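Long-range contacts in succinate dehydrogenase subunit A (Mycolicibacterium smegmatis, PDB 7D6V), which probably oxidises succinate to fumarate at its FAD, as the flavoprotein subunit of a mycobacterial succinate dehydrogenase that passes electrons toward quinone: residues 216-221 against 385-389; 326-330 against 497-501; 258-262 against 367-372. All coordinates share one frame. Residue numbers count along the deposited sequence, not the author numbering.

Contact 1: 216-221 against 385-389; sequences FKVSSN and PTCHY. With FAD (flavin-adenine dinucleotide), chain D.
The loop 216-221 runs beside residues 385-389 of strand 383-395 and joins them by a single beta bridge, Ser219 with Cys387 (CA-CA 4.5 Å); Ser220 lies nearest His388 at 5.6 Å between CA atoms. Ser219 is extended where it bridges (-160/154), and psi falls to 8° at Ser220. About 370 Å² is buried. Pro385 O lies 3.5 Å from Val218 CB. Thr386 (chi1 t) sets OG1 3.8 Å from Val218 CG1 and 3.4 Å from Ser219 CA. Cys387 N donates to Val218 O (3.0 Å, 173°), and its O accepts from Ser220 N (3.1 Å, 161°) and from Ser219 OG (chi1 t, 2.9 Å). Its side chain points at the loop, and SG sits over one face of the Phe216 ring, 4.4 Å from the centroid and 26° off the normal, a sulfur-aromatic contact. At His388, CA-to-CB turns away, yet ND1 is hydrogen-bonded to Ser220 OG (chi1 p) at 2.8 Å, and O takes a bond from Asn221 ND2 (3.0 Å, 167°). At the dimethylbenzene edge of the flavin, His388 CE1 lies 3.5 Å from C7, while methyl C8M lies 3.3 Å from Asn221 ND2 and 3.6 Å from Ser220 O. His388 phi/psi of -118/-53 departs from extended values: with Tyr389 it faces Gln247 of the neighbouring strand in a classic beta bulge. Tyr389 makes no contact with the loop; its CE2 approaches FAD O3' to 2.9 Å. Ser220, Asn221 and the bulge residues His388 and Tyr389 belong to the FAD pocket, with the bridge beside them, in the succinate dehydrogenase/fumarate reductase flavoprotein fold.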
# COMPACT_ATOMS: atom_id res chain seq x y z
N PHE A 216 24.35 0.09 -1.67
CA PHE A 216 24.64 1.47 -2.04
C PHE A 216 24.04 2.41 -1.01
O PHE A 216 22.97 2.14 -0.45
CB PHE A 216 24.09 1.79 -3.43
CG PHE A 216 24.87 1.16 -4.54
CD1 PHE A 216 24.67 -0.16 -4.88
CD2 PHE A 216 25.81 1.89 -5.24
CE1 PHE A 216 25.38 -0.75 -5.89
CE2 PHE A 216 26.54 1.30 -6.26
CZ PHE A 216 26.32 -0.02 -6.58
N LYS A 217 24.73 3.52 -0.77
CA LYS A 217 24.30 4.46 0.26
C LYS A 217 22.97 5.11 -0.10
O LYS A 217 22.08 5.23 0.75
CB LYS A 217 25.37 5.53 0.47
CG LYS A 217 25.08 6.46 1.63
CD LYS A 217 26.21 7.45 1.82
CE LYS A 217 25.92 8.40 2.97
NZ LYS A 217 27.09 9.27 3.26
N VAL A 218 22.80 5.51 -1.36
CA VAL A 218 21.57 6.13 -1.83
C VAL A 218 20.90 5.15 -2.79
O VAL A 218 21.48 4.78 -3.82
CB VAL A 218 21.83 7.48 -2.52
CG1 VAL A 218 20.53 8.23 -2.72
CG2 VAL A 218 22.80 8.30 -1.70
N SER A 219 19.68 4.74 -2.45
CA SER A 219 18.97 3.74 -3.23
C SER A 219 17.49 3.83 -2.91
O SER A 219 17.10 4.26 -1.83
CB SER A 219 19.50 2.33 -2.95
OG SER A 219 18.93 1.39 -3.83
N SER A 220 16.68 3.40 -3.87
CA SER A 220 15.23 3.36 -3.72
C SER A 220 14.73 1.98 -3.29
O SER A 220 13.52 1.76 -3.26
CB SER A 220 14.55 3.78 -5.02
OG SER A 220 14.89 2.90 -6.07
N ASN A 221 15.63 1.07 -2.95
CA ASN A 221 15.28 -0.33 -2.78
C ASN A 221 14.95 -0.64 -1.32
O ASN A 221 15.29 0.10 -0.40
CB ASN A 221 16.41 -1.23 -3.28
CG ASN A 221 16.62 -1.12 -4.78
OD1 ASN A 221 17.55 -1.69 -5.33
ND2 ASN A 221 15.75 -0.38 -5.44
N PRO A 385 22.54 11.27 -7.17
CA PRO A 385 22.42 9.95 -7.82
C PRO A 385 21.91 8.87 -6.88
O PRO A 385 22.33 8.78 -5.72
CB PRO A 385 23.86 9.66 -8.27
CG PRO A 385 24.52 10.99 -8.34
CD PRO A 385 23.90 11.80 -7.24
N THR A 386 21.01 8.04 -7.39
CA THR A 386 20.38 6.99 -6.61
C THR A 386 20.33 5.69 -7.39
O THR A 386 19.99 5.68 -8.58
CB THR A 386 18.96 7.41 -6.17
OG1 THR A 386 18.39 6.40 -5.33
CG2 THR A 386 18.06 7.67 -7.36
N CYS A 387 20.70 4.59 -6.74
CA CYS A 387 20.64 3.26 -7.35
C CYS A 387 19.20 2.77 -7.38
O CYS A 387 18.50 2.81 -6.35
CB CYS A 387 21.52 2.29 -6.57
SG CYS A 387 21.53 0.60 -7.20
N HIS A 388 18.73 2.31 -8.54
CA HIS A 388 17.34 1.92 -8.71
C HIS A 388 17.18 0.45 -9.07
O HIS A 388 16.43 -0.27 -8.40
CB HIS A 388 16.68 2.80 -9.78
CG HIS A 388 15.21 2.59 -9.91
ND1 HIS A 388 14.34 2.72 -8.85
CD2 HIS A 388 14.45 2.25 -10.98
CE1 HIS A 388 13.11 2.47 -9.27
NE2 HIS A 388 13.15 2.19 -10.55
N TYR A 389 17.85 -0.02 -10.11
CA TYR A 389 17.60 -1.33 -10.68
C TYR A 389 18.92 -1.94 -11.14
O TYR A 389 19.84 -1.22 -11.52
CB TYR A 389 16.62 -1.24 -11.86
CG TYR A 389 16.13 -2.57 -12.40
CD1 TYR A 389 16.78 -3.20 -13.45
CD2 TYR A 389 15.00 -3.17 -11.88
CE1 TYR A 389 16.33 -4.39 -13.95
CE2 TYR A 389 14.54 -4.36 -12.38
CZ TYR A 389 15.21 -4.97 -13.41
OH TYR A 389 14.75 -6.17 -13.91
PA FAD D . 10.46 -8.63 -5.35
O1A FAD D . 8.99 -8.86 -5.40
O2A FAD D . 10.97 -7.24 -5.24
O5B FAD D . 11.01 -9.41 -4.07
C5B FAD D . 11.64 -10.67 -4.13
C4B FAD D . 11.16 -11.55 -2.99
O4B FAD D . 12.19 -12.44 -2.58
C3B FAD D . 10.77 -10.79 -1.75
O3B FAD D . 9.56 -11.36 -1.27
C2B FAD D . 11.86 -11.09 -0.76
O2B FAD D . 11.40 -11.07 0.59
C1B FAD D . 12.26 -12.48 -1.16
N9A FAD D . 13.63 -12.79 -0.72
C8A FAD D . 14.74 -12.12 -1.02
N7A FAD D . 15.81 -12.69 -0.44
C5A FAD D . 15.39 -13.75 0.25
C6A FAD D . 15.99 -14.79 1.09
N6A FAD D . 17.31 -14.82 1.32
N1A FAD D . 15.18 -15.72 1.61
C2A FAD D . 13.87 -15.72 1.40
N3A FAD D . 13.25 -14.81 0.65
C4A FAD D . 13.95 -13.82 0.06
N1 FAD D . 9.37 -1.49 -12.57
C2 FAD D . 8.48 -1.12 -13.51
O2 FAD D . 8.37 -1.80 -14.53
N3 FAD D . 7.71 -0.04 -13.39
C4 FAD D . 7.77 0.76 -12.33
O4 FAD D . 7.04 1.75 -12.24
C4X FAD D . 8.71 0.43 -11.25
N5 FAD D . 8.82 1.18 -10.15
C5X FAD D . 9.70 0.85 -9.19
C6 FAD D . 9.80 1.64 -8.05
C7 FAD D . 10.69 1.31 -7.06
C7M FAD D . 10.81 2.16 -5.83
C8 FAD D . 11.54 0.11 -7.20
C8M FAD D . 12.52 -0.25 -6.12
C9 FAD D . 11.45 -0.69 -8.33
C9A FAD D . 10.55 -0.35 -9.32
N10 FAD D . 10.46 -1.16 -10.46
C10 FAD D . 9.53 -0.78 -11.44
C1' FAD D . 11.27 -2.35 -10.62
C2' FAD D . 10.42 -3.59 -10.34
O2' FAD D . 9.49 -3.32 -9.30
C3' FAD D . 11.25 -4.77 -9.89
O3' FAD D . 12.10 -5.17 -10.96
C4' FAD D . 10.36 -5.95 -9.53
O4' FAD D . 9.50 -5.58 -8.45
C5' FAD D . 11.14 -7.17 -9.11
O5' FAD D . 10.22 -8.12 -8.59
P FAD D . 10.65 -9.56 -8.08
O1P FAD D . 9.41 -10.38 -8.00
O2P FAD D . 11.79 -10.06 -8.89
O3P FAD D . 11.21 -9.31 -6.59

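Contact 2: 326-330 against 497-501; sequences ARAIN and GIIRK
Helix 322-334 presents one side, through residues 326-330, to the short segment 497-501, which is loop apart from a weakly bonded strand at about 499-500. The helical backbone is regular, phi/psi near -64/-42, with Asn330 N bonded to Ala326 O at 2.9 Å. Ala326 faces Ile498 and Arg327 faces Ile499, both pairs 6.7 Å apart between CA atoms, and some 242 Å² is buried.

Apolar packing comes first. Ala326 CB points across to Ile498 CG2 (3.4 Å) and also meets Ile499 CD1 (3.7 Å). Ile499, chi1 m and chi2 p, reaches the helix itself: CD1 lies 3.5 Å from Ala326 O.

Of the polar residues, Arg327 (m, t, t) lays its aliphatic CG 3.5 Å from Ile499 CG1, whereas Asn330 brings ND2 to 3.5 Å from Ile499 CD1. Ile499 thus touches Ala326, Arg327 and Asn330, i, i+1 and i+4 on one side of the helix.

Hydrogen bonding stays within the segments or runs outward. Arg500 points away from the helix; its NE gives a weak bond to Gly497 O (2.6 Å, 117°) and NH1 donates to Glu244 O. The backbone of Arg500 pairs with Thr565 and Asp567, and Lys501 occupies the N-cap position before helix 502-518. The result is a hydrophobic helix-to-strand joint between the FAD-binding region and the C-terminal region, where strands 499-500 and 565-566 form a small parallel sheet.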
# COMPACT_ATOMS: atom_id res chain seq x y z
N ALA A 326 24.85 13.60 -15.00
CA ALA A 326 25.50 12.89 -13.92
C ALA A 326 26.97 13.26 -13.80
O ALA A 326 27.50 13.37 -12.68
CB ALA A 326 25.35 11.39 -14.13
N ARG A 327 27.66 13.45 -14.92
CA ARG A 327 29.06 13.86 -14.86
C ARG A 327 29.20 15.26 -14.29
O ARG A 327 30.11 15.52 -13.49
CB ARG A 327 29.73 13.78 -16.23
CG ARG A 327 29.89 12.37 -16.76
CD ARG A 327 30.56 12.35 -18.12
NE ARG A 327 30.69 10.98 -18.61
CZ ARG A 327 31.20 10.66 -19.80
NH1 ARG A 327 31.62 11.61 -20.62
NH2 ARG A 327 31.28 9.39 -20.16
N ALA A 328 28.30 16.16 -14.67
CA ALA A 328 28.32 17.49 -14.07
C ALA A 328 28.09 17.42 -12.57
O ALA A 328 28.77 18.10 -11.79
CB ALA A 328 27.29 18.39 -14.74
N ILE A 329 27.13 16.60 -12.14
CA ILE A 329 26.82 16.48 -10.71
C ILE A 329 28.01 15.92 -9.95
O ILE A 329 28.37 16.41 -8.88
CB ILE A 329 25.55 15.64 -10.50
CG1 ILE A 329 24.34 16.34 -11.11
CG2 ILE A 329 25.32 15.38 -9.02
CD1 ILE A 329 23.05 15.59 -10.93
N ASN A 330 28.64 14.87 -10.50
CA ASN A 330 29.81 14.29 -9.85
C ASN A 330 30.95 15.30 -9.75
O ASN A 330 31.59 15.44 -8.70
CB ASN A 330 30.27 13.05 -10.60
CG ASN A 330 29.65 11.77 -10.07
OD1 ASN A 330 28.68 11.81 -9.32
ND2 ASN A 330 30.21 10.64 -10.46
N GLY A 497 29.66 4.17 -9.20
CA GLY A 497 28.51 5.03 -9.31
C GLY A 497 28.04 5.13 -10.74
O GLY A 497 28.18 4.19 -11.52
N ILE A 498 27.46 6.28 -11.08
CA ILE A 498 27.08 6.51 -12.47
C ILE A 498 28.32 6.57 -13.34
O ILE A 498 28.36 5.99 -14.43
CB ILE A 498 26.25 7.80 -12.61
CG1 ILE A 498 24.94 7.69 -11.85
CG2 ILE A 498 25.92 8.01 -14.07
CD1 ILE A 498 24.20 8.98 -11.73
N ILE A 499 29.35 7.27 -12.88
CA ILE A 499 30.58 7.46 -13.64
C ILE A 499 31.65 6.62 -12.97
O ILE A 499 31.92 6.77 -11.78
CB ILE A 499 30.98 8.94 -13.70
CG1 ILE A 499 29.96 9.74 -14.50
CG2 ILE A 499 32.35 9.09 -14.34
CD1 ILE A 499 28.83 10.30 -13.68
N ARG A 500 32.27 5.74 -13.75
CA ARG A 500 33.31 4.85 -13.25
C ARG A 500 34.65 5.28 -13.83
O ARG A 500 34.75 5.66 -15.00
CB ARG A 500 33.03 3.39 -13.63
CG ARG A 500 32.05 2.65 -12.72
CD ARG A 500 30.62 2.93 -13.10
NE ARG A 500 29.67 2.20 -12.28
CZ ARG A 500 29.16 1.01 -12.60
NH1 ARG A 500 29.51 0.41 -13.72
NH2 ARG A 500 28.29 0.42 -11.79
N LYS A 501 35.68 5.21 -12.99
CA LYS A 501 37.05 5.42 -13.43
C LYS A 501 37.88 4.22 -13.00
O LYS A 501 37.57 3.56 -12.01
CB LYS A 501 37.64 6.71 -12.85
CG LYS A 501 36.89 7.96 -13.25
CD LYS A 501 37.36 9.18 -12.49
CE LYS A 501 36.40 10.34 -12.67
NZ LYS A 501 34.99 9.91 -12.43

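Contact 3: 258-262 against 367-372; sequences SVKGI and QFIELA
Val259 fits its two methyls against Leu371 and Ala372: CG1 lies 3.6 Å from Leu371 CD2 and CG2 3.7 Å from Ala372 CB. This is loop-on-helix packing within the FAD-binding region, with residues 258-262, in the long connection after strand 246-253, set against helix 362-372. The nearest CA atoms are those of Ser258 and Ala372, 5.9 Å apart, and about 324 Å² is buried.

The loop bends so that Ser258, Val259 and Ile262 all direct CA-to-CB at the helix, while Lys260 and Gly261 lie beyond its reach. Val259 is extended (-132/93, chi1 m); Lys260 and Gly261, with psi near 0°, make the turn that brings Ile262 (m, m) back to the helix. On the helical side Gln367, Leu371 and Ala372 point toward the loop, Gln367 NE2 making a van der Waals contact with Ile262 CD1 at 4.3 Å, and Ala372 N bonds to Phe368 O at 2.9 Å. Phe368 leaves its backbone sideways, chi1 m, and brings the CE1 corner of its ring up to both aliphatic residues: Ile262 CG2 meets the ring edge, 4.2 Å from CE1, and Val259 CG1 comes obliquely to 4.5 Å from CE1. Met253 also touches both Val259 and Phe368.

Glu370 O accepts a bond from Arg77 of the iron-sulfur subunit, and Leu371 packs on its Cys74, so residues 370-371 and the loop share a subunit interface. Ser258 OG, set by chi1 p, is hydrogen-bonded to Gly30 O of the iron-sulfur subunit and stands 3.5 Å from Ala372 CB.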
# COMPACT_ATOMS: atom_id res chain seq x y z
N SER A 258 13.67 10.82 5.70
CA SER A 258 12.32 10.39 5.38
C SER A 258 12.13 10.19 3.88
O SER A 258 11.31 9.36 3.47
CB SER A 258 11.31 11.41 5.92
OG SER A 258 11.69 12.73 5.59
N VAL A 259 12.86 10.94 3.06
CA VAL A 259 12.84 10.78 1.61
C VAL A 259 14.30 10.73 1.14
O VAL A 259 14.92 11.76 0.87
CB VAL A 259 12.05 11.89 0.90
CG1 VAL A 259 10.57 11.74 1.20
CG2 VAL A 259 12.48 13.27 1.39
N LYS A 260 14.85 9.53 1.03
CA LYS A 260 16.27 9.37 0.75
C LYS A 260 16.56 8.56 -0.50
O LYS A 260 17.72 8.42 -0.89
CB LYS A 260 16.98 8.72 1.95
CG LYS A 260 18.47 9.03 2.03
CD LYS A 260 19.25 7.87 2.59
CE LYS A 260 20.73 8.02 2.30
NZ LYS A 260 21.51 6.86 2.81
N GLY A 261 15.54 8.02 -1.16
CA GLY A 261 15.76 7.33 -2.41
C GLY A 261 14.64 7.59 -3.39
O GLY A 261 14.55 6.94 -4.44
N ILE A 262 13.77 8.54 -3.06
CA ILE A 262 12.68 8.89 -3.95
C ILE A 262 13.24 9.55 -5.20
O ILE A 262 14.04 10.49 -5.13
CB ILE A 262 11.67 9.81 -3.23
CG1 ILE A 262 11.34 9.23 -1.85
CG2 ILE A 262 10.42 9.99 -4.06
CD1 ILE A 262 10.43 8.02 -1.89
N GLN A 367 3.37 14.85 -1.28
CA GLN A 367 4.17 13.83 -0.61
C GLN A 367 5.34 14.45 0.14
O GLN A 367 5.59 14.12 1.30
CB GLN A 367 4.66 12.80 -1.62
CG GLN A 367 5.29 11.57 -1.00
CD GLN A 367 6.13 10.79 -1.99
OE1 GLN A 367 6.48 11.30 -3.06
NE2 GLN A 367 6.47 9.56 -1.64
N PHE A 368 6.05 15.38 -0.51
CA PHE A 368 7.22 15.97 0.12
C PHE A 368 6.82 16.81 1.33
O PHE A 368 7.49 16.76 2.37
CB PHE A 368 8.00 16.79 -0.89
CG PHE A 368 8.99 15.99 -1.69
CD1 PHE A 368 8.79 14.64 -1.90
CD2 PHE A 368 10.12 16.58 -2.23
CE1 PHE A 368 9.69 13.90 -2.63
CE2 PHE A 368 11.02 15.85 -2.96
CZ PHE A 368 10.80 14.50 -3.16
N ILE A 369 5.73 17.58 1.22
CA ILE A 369 5.34 18.43 2.34
C ILE A 369 4.85 17.59 3.51
O ILE A 369 5.13 17.92 4.68
CB ILE A 369 4.30 19.48 1.89
CG1 ILE A 369 4.14 20.55 2.97
CG2 ILE A 369 2.96 18.85 1.61
CD1 ILE A 369 5.38 21.40 3.17
N GLU A 370 4.14 16.49 3.25
CA GLU A 370 3.62 15.70 4.36
C GLU A 370 4.66 14.74 4.93
O GLU A 370 4.47 14.25 6.05
CB GLU A 370 2.38 14.90 3.93
CG GLU A 370 2.60 13.88 2.82
CD GLU A 370 3.09 12.54 3.32
OE1 GLU A 370 2.92 12.26 4.53
OE2 GLU A 370 3.65 11.77 2.52
N LEU A 371 5.73 14.44 4.21
CA LEU A 371 6.69 13.44 4.66
C LEU A 371 8.00 14.02 5.15
O LEU A 371 8.57 13.51 6.11
CB LEU A 371 6.96 12.44 3.54
CG LEU A 371 7.64 11.13 3.92
CD1 LEU A 371 6.89 10.47 5.07
CD2 LEU A 371 7.68 10.20 2.73
N ALA A 372 8.51 15.08 4.52
CA ALA A 372 9.79 15.66 4.91
C ALA A 372 9.68 17.11 5.37
O ALA A 372 10.71 17.72 5.66
CB ALA A 372 10.78 15.56 3.74

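Overall arrangement
Contact 1 lies between the other two and touches both, its centre 14 Å from that of contact 2 and 15 Å from that of contact 3. Toward contact 2 the junction is apolar: Pro385 CB meets Ile498 CD1 at 3.5 Å. Toward contact 3 it is partly polar, with Lys217 O and Lys260 NZ in a probable hydrogen bond of 2.7 Å and Ser220 CB 3.2 Å from Gly261 O. Contacts 2 and 3 do not meet, their nearest atoms being about 12 Å apart. Contact 1 supplies FAD-pocket residues directly; in contact 3 the Ile262 side chain is about 7 Å from the cofactor, while Ser258, Glu370 and Leu371 of that contact reach the iron-sulfur subunit.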